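Local coordinates for DNA mismatch repair protein MUTS (Thermus aquaticus, PDB 1EWQ) that recognises mismatched and unpaired bases in DNA and couples that recognition to a weak ATPase activity at the start of mismatch repair, at a contact of chain A with DNA and the interface of chains B and A. Residues are numbered along the deposited sequence; one frame, centred on the assembly and turned at random. Chains: chain A/B, DNA mismatch repair protein MUTS.

Contact 1 lies at the DNA end of the MutS dimer, its C-alpha centre about 95 Å from that of contact 2 and about 85 Å from that of contact 3. The latter two are about 13 Å apart and belong to one ATPase dimer interface, where A:Phe639 and its helix 638-652 serve both and helix 738-744 of chain B contributes to each. Backbone gripping and nucleotide chemistry therefore sit at opposite ends of the molecule, so that any signal between them must be carried through the intervening domains, whereas contacts 2 and 3 could respond together to a change in either ATPase site.

Contact 1: a contact of chain A with DNA. Residues chain A 439, 453-455, 472-473. With nucleotides of chain C.
Strands 439-443, 449-453 and 473-477 of chain A, with the loop residue A:Asp472 just ahead of the last and the start of the 3-10 helix 454-459, meet the backbone of DA9 and DG10 of chain C in the DNA-binding clasp typical of the MutS family, at the far end of the molecule from the ATPases. Two basic side chains meet the DG10 phosphate, a group common to every sequence. A:Arg473, with CG in the crowded position between backbone N and carbonyl carbon (chi1 62°) and further bends at chi2 and chi3, brings NH1 to 2.8 Å from OP2 of DG10; no N-H of that nitrogen is aimed at the oxygen, so the pair is a salt bridge without a hydrogen bond. A:Lys439 runs extended until a bend at chi4 (63°) and sets NZ 3.4 Å from OP1 of DG10, a salt bridge with at most a weak hydrogen bond. A:Asp472 also holds CG in the crowded position (chi1 51°), which lays its carboxylate against the DA9 deoxyribose at C5' and puts CB 3.3 Å from OP2 of DA9; an acid beside phosphates is likely to be unfavourable, and A:Arg473 may offset it. Alongside, A:Thr453 turns its methyl CG2 to the sugar-phosphate link, 3.5 Å from O3' of DA9. A:Pro455 lays the CD side of its ring 3.4 Å from O5' of DA9.

Contact 2: the interface of chains B and A. Residues chain B 737-739, 742, 747, 751, 755, 759, 762; chain A 639, 668, 672, 675-676, 679.
A:Ile676, A:Asp672 and B:Gly738, in the first turn of helix 738-744 of chain B, dominate this part of the ATPase-domain dimer interface, where helix 670-687 of chain A packs against helices 738-744 and 749-762 of chain B. A:Ile676 points CG1 away from its carbonyl carbon (chi1 -65°), and its tip CD1 reaches between the two chain B helices, 3.8 Å from both CG2 of B:Val739 and CB of B:Ala755. One turn earlier, A:Asp672 crosses B:Val739 at about a right angle. Its OD2 accepts a hydrogen bond from the backbone N of B:Val739 (3.2 Å, 161° at H), using the lone pair anti to the other oxygen, and so caps helix 738-744, whose dipole would probably favour a charged carboxylate. OD1 of A:Asp672 rests 3.3 Å from methyl CD1 of B:Leu759. An alanine in place of A:Asp672 would probably leave the N-H of B:Val739 without this acceptor and loosen the packing against B:Leu759. A:Thr668 holds OG1 anti to its backbone N (chi1 -175°), 3.3 Å from CA of B:Gly738, an approach the missing side chain may permit; its CB lies over the A:Phe639 ring near the rim. CE2 of A:Phe639 is 3.3 Å from the carbonyl O of B:Gly738. Repeated with the chains exchanged, this capping and packing joins the two ATPase domains.

Contact 3: the interface of chains B and A. Residues chain B 585-586, 696, 741; chain A 635-637, 639-640, 667.
Apolar packing carries most of this patch, in which the P-loop (Walker A) residues B:Asn585 and B:Met586 of one ATPase domain face the loop residues A:Gly635 to A:Ser637 and helix 638-652 of the other. B:Met586, a selenomethionine, buries the most surface here. Its chain is extended through chi2 and bent at chi3 (-75°), and it crosses the side chain of A:Met640, also a selenomethionine, at about a right angle, with SE of B:Met586 and SE of A:Met640 3.6 Å apart. CG of B:Met586 lies 3.5 Å from the carbonyl O of A:Gly635 and also meets CB of A:Ser637, a carbon that lies 3.7 Å from CB of B:Asn585. B:Val741 comes obliquely to A:Phe639, its CB at the ring edge and in plane, and its methyl CG1 3.8 Å from CD2 of A:Phe639.

Polar contact across the patch is indirect. Water 1 lies 2.8 Å from the amide ND2 of B:Asn585 and 3.1 Å from the carbonyl O of A:Gly667, bridging the subunits.

Within each side the hydrogen bonds are weak and may help to orient the groups. The B:Asn585 amide ND2 gives a bent one to NE2 of B:His696 (2.9 Å, 126° at H), with CG of the asparagine at the edge of the imidazole. A:Ser637, whose OG occupies the crowded position (chi1 63°), accepts another from the backbone N of A:Met640 at the start of the helix. Through these contacts the nucleotide-binding loop of one subunit leans on the other, a geometry likely to couple the two ATPase sites.

Contact 1: a contact of chain A with DNA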
# COMPACT_ATOMS: atom_id res chain seq x y z
N LYS A 439 -35.89 -36.08 17.49
CA LYS A 439 -35.38 -34.85 18.09
C LYS A 439 -36.41 -33.74 18.24
O LYS A 439 -37.45 -33.73 17.57
CB LYS A 439 -34.21 -34.29 17.27
CG LYS A 439 -32.97 -35.17 17.24
CD LYS A 439 -31.84 -34.48 16.49
CE LYS A 439 -30.59 -35.35 16.48
NZ LYS A 439 -30.85 -36.62 15.75
N THR A 453 -36.00 -38.86 11.13
CA THR A 453 -35.25 -39.06 9.89
C THR A 453 -36.01 -40.00 8.96
O THR A 453 -36.86 -40.78 9.40
CB THR A 453 -33.84 -39.63 10.16
OG1 THR A 453 -33.92 -40.82 10.94
CG2 THR A 453 -32.98 -38.60 10.89
N ARG A 454 -35.71 -39.89 7.68
CA ARG A 454 -36.33 -40.69 6.63
C ARG A 454 -36.51 -42.17 7.03
O ARG A 454 -37.59 -42.73 6.90
CB ARG A 454 -35.47 -40.58 5.36
CG ARG A 454 -36.23 -40.64 4.04
CD ARG A 454 -37.00 -41.94 3.89
NE ARG A 454 -37.46 -42.15 2.52
CZ ARG A 454 -38.29 -41.36 1.86
NH1 ARG A 454 -38.78 -40.27 2.43
NH2 ARG A 454 -38.64 -41.66 0.61
N PRO A 455 -35.44 -42.81 7.55
CA PRO A 455 -35.50 -44.22 7.95
C PRO A 455 -36.59 -44.61 8.96
O PRO A 455 -36.89 -45.80 9.10
CB PRO A 455 -34.10 -44.48 8.51
CG PRO A 455 -33.25 -43.55 7.70
CD PRO A 455 -34.07 -42.29 7.70
N ASP A 472 -33.89 -35.26 4.08
CA ASP A 472 -33.82 -36.57 4.71
C ASP A 472 -34.59 -36.68 6.02
O ASP A 472 -34.40 -37.64 6.77
CB ASP A 472 -32.36 -36.93 4.95
CG ASP A 472 -31.60 -35.82 5.68
OD1 ASP A 472 -31.57 -34.69 5.16
OD2 ASP A 472 -31.04 -36.07 6.77
N ARG A 473 -35.44 -35.70 6.32
CA ARG A 473 -36.22 -35.75 7.54
C ARG A 473 -37.49 -34.92 7.46
O ARG A 473 -37.71 -34.20 6.49
CB ARG A 473 -35.40 -35.30 8.75
CG ARG A 473 -34.91 -33.88 8.67
CD ARG A 473 -33.59 -33.80 7.93
NE ARG A 473 -32.75 -32.76 8.51
CZ ARG A 473 -32.36 -32.75 9.78
NH1 ARG A 473 -32.75 -33.71 10.60
NH2 ARG A 473 -31.60 -31.76 10.23
P DA C 9 -31.02 -40.75 5.48
OP1 DA C 9 -32.06 -41.67 4.92
OP2 DA C 9 -30.49 -39.65 4.63
O5' DA C 9 -31.55 -40.13 6.84
C5' DA C 9 -31.12 -38.84 7.27
C4' DA C 9 -30.25 -38.95 8.50
O4' DA C 9 -29.05 -39.70 8.17
C3' DA C 9 -29.76 -37.58 8.97
O3' DA C 9 -29.66 -37.51 10.40
C2' DA C 9 -28.40 -37.44 8.31
C1' DA C 9 -27.89 -38.87 8.26
N9 DA C 9 -27.06 -39.13 7.09
C8 DA C 9 -27.45 -39.21 5.77
N7 DA C 9 -26.47 -39.46 4.94
C5 DA C 9 -25.36 -39.55 5.76
C6 DA C 9 -24.00 -39.81 5.48
N6 DA C 9 -23.52 -40.05 4.26
N1 DA C 9 -23.14 -39.82 6.53
C2 DA C 9 -23.62 -39.60 7.76
N3 DA C 9 -24.87 -39.36 8.14
C4 DA C 9 -25.70 -39.35 7.08
P DG C 10 -29.88 -36.10 11.15
OP1 DG C 10 -30.68 -36.36 12.38
OP2 DG C 10 -30.37 -35.11 10.15
O5' DG C 10 -28.42 -35.67 11.62
C5' DG C 10 -27.29 -36.06 10.85
C4' DG C 10 -26.05 -35.36 11.35
O4' DG C 10 -24.99 -35.67 10.42
C3' DG C 10 -26.14 -33.84 11.36
O3' DG C 10 -25.25 -33.33 12.35
C2' DG C 10 -25.73 -33.47 9.95
C1' DG C 10 -24.75 -34.56 9.56
N9 DG C 10 -24.91 -35.04 8.19
C8 DG C 10 -26.06 -35.06 7.43
N7 DG C 10 -25.88 -35.58 6.25
C5 DG C 10 -24.54 -35.93 6.22
C6 DG C 10 -23.76 -36.54 5.20
O6 DG C 10 -24.13 -36.92 4.08
N1 DG C 10 -22.44 -36.70 5.59
C2 DG C 10 -21.92 -36.32 6.81
N2 DG C 10 -20.61 -36.56 7.01
N3 DG C 10 -22.63 -35.75 7.77
C4 DG C 10 -23.92 -35.59 7.41

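Contact 2: the interface of chains B and A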
# COMPACT_ATOMS: atom_id res chain seq x y z
N TYR B 737 23.90 33.47 -9.49
CA TYR B 737 22.64 33.92 -8.89
C TYR B 737 22.38 33.33 -7.51
O TYR B 737 21.31 33.53 -6.93
CB TYR B 737 21.45 33.60 -9.82
CG TYR B 737 21.42 34.46 -11.07
CD1 TYR B 737 22.13 34.11 -12.21
CD2 TYR B 737 20.74 35.69 -11.06
CE1 TYR B 737 22.19 34.96 -13.31
CE2 TYR B 737 20.80 36.55 -12.16
CZ TYR B 737 21.53 36.18 -13.28
OH TYR B 737 21.62 37.04 -14.35
N GLY B 738 23.38 32.64 -6.97
CA GLY B 738 23.25 32.03 -5.65
C GLY B 738 22.75 32.98 -4.58
O GLY B 738 21.76 32.70 -3.89
N VAL B 739 23.43 34.11 -4.43
CA VAL B 739 23.05 35.10 -3.42
C VAL B 739 21.65 35.65 -3.70
O VAL B 739 20.86 35.84 -2.78
CB VAL B 739 24.09 36.25 -3.37
CG1 VAL B 739 23.67 37.29 -2.34
CG2 VAL B 739 25.45 35.70 -2.99
N ALA B 742 19.18 33.19 -2.73
CA ALA B 742 19.14 33.20 -1.27
C ALA B 742 18.22 34.34 -0.83
O ALA B 742 17.35 34.15 0.02
CB ALA B 742 20.55 33.41 -0.69
N LEU B 747 16.38 35.14 2.93
CA LEU B 747 17.52 35.48 3.77
C LEU B 747 17.38 36.97 4.10
O LEU B 747 17.06 37.77 3.24
CB LEU B 747 18.85 35.28 3.05
CG LEU B 747 19.76 34.09 3.40
CD1 LEU B 747 21.13 34.35 2.81
CD2 LEU B 747 19.89 33.91 4.90
N VAL B 751 22.11 40.22 5.75
CA VAL B 751 22.93 39.03 5.53
C VAL B 751 23.20 38.89 4.03
O VAL B 751 24.30 38.56 3.60
CB VAL B 751 22.22 37.76 6.07
CG1 VAL B 751 23.09 36.52 5.81
CG2 VAL B 751 21.96 37.92 7.57
N ALA B 755 26.84 39.17 2.16
CA ALA B 755 27.31 38.16 1.22
C ALA B 755 27.76 38.82 -0.09
O ALA B 755 28.80 38.44 -0.65
CB ALA B 755 26.21 37.12 0.95
N LEU B 759 31.45 38.63 -1.74
CA LEU B 759 31.65 38.18 -3.11
C LEU B 759 32.52 39.15 -3.89
O LEU B 759 33.46 38.75 -4.58
CB LEU B 759 30.30 38.06 -3.83
CG LEU B 759 29.79 36.68 -4.23
CD1 LEU B 759 28.51 36.85 -5.05
CD2 LEU B 759 30.83 35.94 -5.05
N MSE B 762 36.14 38.96 -2.61
CA MSE B 762 36.79 37.74 -3.06
C MSE B 762 37.12 37.86 -4.54
O MSE B 762 38.28 37.87 -4.93
CB MSE B 762 35.88 36.53 -2.85
CG MSE B 762 35.78 36.02 -1.43
SE MSE B 762 34.46 34.63 -1.30
CE MSE B 762 33.03 35.64 -0.54
N PHE A 639 18.94 23.94 -3.13
CA PHE A 639 19.59 25.13 -2.58
C PHE A 639 18.58 26.12 -2.00
O PHE A 639 18.78 26.63 -0.90
CB PHE A 639 20.41 25.82 -3.67
CG PHE A 639 21.07 27.10 -3.22
CD1 PHE A 639 22.19 27.08 -2.39
CD2 PHE A 639 20.56 28.33 -3.64
CE1 PHE A 639 22.81 28.27 -1.98
CE2 PHE A 639 21.17 29.53 -3.24
CZ PHE A 639 22.29 29.50 -2.40
N THR A 668 25.46 25.78 -5.01
CA THR A 668 25.55 26.94 -5.90
C THR A 668 26.99 27.08 -6.39
O THR A 668 27.75 26.13 -6.30
CB THR A 668 25.08 28.24 -5.18
OG1 THR A 668 25.07 29.32 -6.12
CG2 THR A 668 26.01 28.59 -4.03
N ASP A 672 29.82 32.23 -4.47
CA ASP A 672 28.56 32.55 -3.83
C ASP A 672 28.35 31.64 -2.63
O ASP A 672 27.85 32.08 -1.60
CB ASP A 672 27.40 32.40 -4.81
CG ASP A 672 27.31 33.56 -5.78
OD1 ASP A 672 28.35 33.88 -6.40
OD2 ASP A 672 26.22 34.15 -5.93
N ALA A 675 30.62 32.89 0.25
CA ALA A 675 30.14 34.19 0.69
C ALA A 675 28.91 34.03 1.60
O ALA A 675 28.79 34.68 2.64
CB ALA A 675 29.78 35.05 -0.52
N ILE A 676 28.01 33.15 1.20
CA ILE A 676 26.79 32.88 1.96
C ILE A 676 27.04 32.26 3.33
O ILE A 676 26.51 32.74 4.33
CB ILE A 676 25.85 31.92 1.19
CG1 ILE A 676 25.37 32.59 -0.09
CG2 ILE A 676 24.68 31.51 2.07
CD1 ILE A 676 24.55 33.83 0.14
N ALA A 679 28.56 34.85 5.73
CA ALA A 679 27.59 35.83 6.19
C ALA A 679 26.63 35.20 7.21
O ALA A 679 26.27 35.83 8.19
CB ALA A 679 26.80 36.42 5.00

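Contact 3: the interface of chains B and A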
# COMPACT_ATOMS: atom_id res chain seq x y z
N ASN B 585 19.82 26.67 -10.77
CA ASN B 585 18.88 25.56 -10.83
C ASN B 585 17.49 26.20 -11.00
O ASN B 585 17.35 27.42 -10.91
CB ASN B 585 18.95 24.76 -9.54
CG ASN B 585 20.29 24.07 -9.36
OD1 ASN B 585 20.62 23.14 -10.10
ND2 ASN B 585 21.05 24.52 -8.37
N MSE B 586 16.47 25.39 -11.25
CA MSE B 586 15.11 25.89 -11.44
C MSE B 586 14.95 26.59 -12.79
O MSE B 586 13.95 27.26 -13.03
CB MSE B 586 14.72 26.84 -10.31
CG MSE B 586 14.68 26.20 -8.93
SE MSE B 586 14.13 27.46 -7.54
CE MSE B 586 15.76 28.46 -7.43
N HIS B 696 27.74 24.29 -11.62
CA HIS B 696 27.76 25.67 -11.14
C HIS B 696 29.19 26.17 -11.19
O HIS B 696 29.44 27.36 -11.06
CB HIS B 696 27.26 25.77 -9.70
CG HIS B 696 25.81 25.48 -9.55
ND1 HIS B 696 24.83 26.21 -10.20
CD2 HIS B 696 25.16 24.50 -8.87
CE1 HIS B 696 23.65 25.70 -9.92
NE2 HIS B 696 23.82 24.66 -9.12
N VAL B 741 19.20 34.10 -5.30
CA VAL B 741 18.26 33.04 -4.98
C VAL B 741 18.08 33.00 -3.46
O VAL B 741 16.97 32.81 -2.97
CB VAL B 741 18.76 31.67 -5.50
CG1 VAL B 741 17.83 30.56 -5.04
CG2 VAL B 741 18.84 31.71 -7.03
N GLY A 635 9.49 21.73 -7.60
CA GLY A 635 9.86 23.00 -8.30
C GLY A 635 11.02 23.74 -7.66
O GLY A 635 11.94 24.17 -8.35
N LYS A 636 10.99 23.88 -6.33
CA LYS A 636 12.07 24.57 -5.62
C LYS A 636 13.29 23.67 -5.58
O LYS A 636 13.18 22.49 -5.26
CB LYS A 636 11.63 24.90 -4.19
CG LYS A 636 10.32 25.66 -4.12
CD LYS A 636 10.01 26.12 -2.70
CE LYS A 636 9.00 27.26 -2.70
NZ LYS A 636 8.64 27.69 -1.32
N SER A 637 14.45 24.23 -5.90
CA SER A 637 15.69 23.46 -5.90
C SER A 637 16.12 23.14 -4.48
O SER A 637 15.59 23.68 -3.52
CB SER A 637 16.81 24.24 -6.59
OG SER A 637 17.08 25.44 -5.88
N PHE A 639 18.94 23.94 -3.13
CA PHE A 639 19.59 25.13 -2.58
C PHE A 639 18.58 26.12 -2.00
O PHE A 639 18.78 26.63 -0.90
CB PHE A 639 20.41 25.82 -3.67
CG PHE A 639 21.07 27.10 -3.22
CD1 PHE A 639 22.19 27.08 -2.39
CD2 PHE A 639 20.56 28.33 -3.64
CE1 PHE A 639 22.81 28.27 -1.98
CE2 PHE A 639 21.17 29.53 -3.24
CZ PHE A 639 22.29 29.50 -2.40
N MSE A 640 17.50 26.39 -2.73
CA MSE A 640 16.52 27.35 -2.25
C MSE A 640 15.80 26.84 -1.01
O MSE A 640 15.51 27.61 -0.10
CB MSE A 640 15.50 27.67 -3.34
CG MSE A 640 14.56 28.80 -2.97
SE MSE A 640 13.35 29.12 -4.43
CE MSE A 640 11.84 28.23 -3.77
N GLY A 667 25.39 23.72 -3.08
CA GLY A 667 24.37 23.79 -4.11
C GLY A 667 24.40 24.98 -5.05
O GLY A 667 23.46 25.18 -5.82
O HOH W 1 21.08 26.94 -6.88